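Local atomic coordinates of glutathione S-transferase 1 (Ascaris suum, PDB entry 4Q5F), a protein that conjugates reduced glutathione to a wide range of hydrophobic electrophiles and can also act as a glutathione peroxidase. Residues Phe87-Lys92 against Lys163-Ala168. Sequence-based numbering, arbitrary orientation.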
loop_
_atom_site.group_PDB
_atom_site.type_symbol
_atom_site.label_atom_id
_atom_site.label_comp_id
_atom_site.label_asym_id
_atom_site.label_seq_id
_atom_site.Cartn_x
_atom_site.Cartn_y
_atom_site.Cartn_z
ATOM N N PHE B 87 2.441 -17.105 -9.230
ATOM C CA PHE B 87 1.411 -17.916 -9.880
ATOM C C PHE B 87 0.949 -17.345 -11.222
ATOM O O PHE B 87 -0.045 -17.803 -11.785
ATOM C CB PHE B 87 0.195 -18.072 -8.960
ATOM C CG PHE B 87 0.515 -18.647 -7.604
ATOM C CD1 PHE B 87 1.713 -19.306 -7.369
ATOM C CD2 PHE B 87 -0.393 -18.534 -6.565
ATOM C CE1 PHE B 87 1.998 -19.832 -6.122
ATOM C CE2 PHE B 87 -0.112 -19.058 -5.317
ATOM C CZ PHE B 87 1.085 -19.708 -5.096
ATOM N N GLY B 88 1.662 -16.347 -11.733
ATOM C CA GLY B 88 1.312 -15.747 -13.008
ATOM C C GLY B 88 -0.047 -15.069 -12.995
ATOM O O GLY B 88 -0.770 -15.097 -13.991
ATOM N N LEU B 89 -0.391 -14.463 -11.862
ATOM C CA LEU B 89 -1.643 -13.724 -11.712
ATOM C C LEU B 89 -1.352 -12.262 -11.390
ATOM O O LEU B 89 -2.095 -11.620 -10.648
ATOM C CB LEU B 89 -2.491 -14.339 -10.594
ATOM C CG LEU B 89 -3.056 -15.734 -10.852
ATOM C CD1 LEU B 89 -3.601 -16.330 -9.565
ATOM C CD2 LEU B 89 -4.142 -15.673 -11.913
ATOM N N ALA B 90 -0.266 -11.744 -11.956
ATOM C CA ALA B 90 0.215 -10.408 -11.619
ATOM C C ALA B 90 0.229 -9.461 -12.819
ATOM O O ALA B 90 0.407 -8.258 -12.652
ATOM C CB ALA B 90 1.606 -10.500 -11.005
ATOM N N GLY B 91 0.028 -10.004 -14.017
ATOM C CA GLY B 91 0.103 -9.223 -15.241
ATOM C C GLY B 91 1.146 -9.794 -16.182
ATOM O O GLY B 91 2.113 -10.412 -15.736
ATOM N N LYS B 92 0.958 -9.575 -17.480
ATOM C CA LYS B 92 1.811 -10.185 -18.497
ATOM C C LYS B 92 3.026 -9.333 -18.875
ATOM O O LYS B 92 3.913 -9.807 -19.582
ATOM C CB LYS B 92 0.989 -10.507 -19.749
ATOM C CG LYS B 92 0.237 -11.833 -19.681
ATOM C CD LYS B 92 1.180 -13.021 -19.833
ATOM C CE LYS B 92 0.417 -14.309 -20.113
ATOM N NZ LYS B 92 1.325 -15.437 -20.469
ATOM N N LYS B 163 -6.620 -9.362 -20.072
ATOM C CA LYS B 163 -7.760 -10.175 -20.488
ATOM C C LYS B 163 -8.009 -11.368 -19.566
ATOM O O LYS B 163 -8.951 -12.133 -19.781
ATOM C CB LYS B 163 -7.544 -10.675 -21.918
ATOM N N SER B 164 -7.166 -11.528 -18.547
ATOM C CA SER B 164 -7.331 -12.610 -17.577
ATOM C C SER B 164 -7.210 -12.090 -16.147
ATOM O O SER B 164 -6.663 -11.011 -15.909
ATOM C CB SER B 164 -6.307 -13.721 -17.823
ATOM O OG SER B 164 -4.990 -13.280 -17.546
ATOM N N VAL B 165 -7.719 -12.874 -15.202
ATOM C CA VAL B 165 -7.796 -12.470 -13.803
ATOM C C VAL B 165 -6.413 -12.235 -13.190
ATOM O O VAL B 165 -5.446 -12.914 -13.538
ATOM C CB VAL B 165 -8.567 -13.532 -12.969
ATOM C CG1 VAL B 165 -7.690 -14.752 -12.672
ATOM C CG2 VAL B 165 -9.103 -12.927 -11.684
ATOM N N THR B 166 -6.331 -11.262 -12.285
ATOM C CA THR B 166 -5.113 -10.996 -11.523
ATOM C C THR B 166 -5.426 -11.027 -10.028
ATOM O O THR B 166 -6.588 -11.121 -9.635
ATOM C CB THR B 166 -4.496 -9.629 -11.882
ATOM O OG1 THR B 166 -5.395 -8.577 -11.508
ATOM C CG2 THR B 166 -4.201 -9.543 -13.375
ATOM N N TRP B 167 -4.393 -10.944 -9.197
ATOM C CA TRP B 167 -4.583 -11.032 -7.753
ATOM C C TRP B 167 -5.365 -9.839 -7.213
ATOM O O TRP B 167 -6.084 -9.960 -6.223
ATOM C CB TRP B 167 -3.240 -11.157 -7.026
ATOM C CG TRP B 167 -2.317 -9.985 -7.205
ATOM C CD1 TRP B 167 -1.312 -9.865 -8.122
ATOM C CD2 TRP B 167 -2.301 -8.774 -6.437
ATOM N NE1 TRP B 167 -0.677 -8.656 -7.975
ATOM C CE2 TRP B 167 -1.265 -7.969 -6.947
ATOM C CE3 TRP B 167 -3.067 -8.295 -5.369
ATOM C CZ2 TRP B 167 -0.974 -6.708 -6.427
ATOM C CZ3 TRP B 167 -2.775 -7.044 -4.856
ATOM C CH2 TRP B 167 -1.738 -6.266 -5.383
ATOM N N ALA B 168 -5.227 -8.689 -7.866
ATOM C CA ALA B 168 -5.968 -7.500 -7.464
ATOM C C ALA B 168 -7.461 -7.724 -7.662
ATOM O O ALA B 168 -8.275 -7.300 -6.843
ATOM C CB ALA B 168 -5.503 -6.288 -8.254
#
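L89 O accepts a hydrogen bond from W167 N, and this bond ties the linker between the two domains of the glutathione transferase fold to the start of helix 167-182. The linker, coming off helix 76-86 of the thioredoxin-like domain, runs past the N-terminus of helix 167-182, where T166 is the N-cap residue and its backbone N is hydrogen-bonded to D169 OD2. W167 N lies 2.8 Å from L89 O; the carbonyl points almost straight at the donor (159° at the oxygen) with the nitrogen in its plane, while the N-H comes in bent, at 144°. T166 CA closes to 3.2 Å from L89 O.

The W167 side chain can be followed outward. W167 CB and CG both pass 3.8 Å from L89 O; with CG between the backbone N and the carbonyl carbon (chi1 62°), the indole turns in beside the bond. W167 CD1 comes to 3.2 Å from L89 O, from an oblique direction. CD1 also meets A90 CA, which lies at the ring edge, and A90 CB is 4.2 Å from W167 CD1. NE1 is next along that edge, again facing A90 CA. A168 CB lies over one face of the ring, offset toward the rim. Farther on the indole is buried among I33, Y80, V100 and D101, and stacks edge-to-face with F104, so residues of both domains surround it; bound glutathione is about 10 Å from the W167 side chain.

On the other side of the bond, L89 reaches Q36 of helix 27-37, which V165 also touches. L89 CD2 rests 3.5 Å from V165 O and 3.7 Å from V165 CG1.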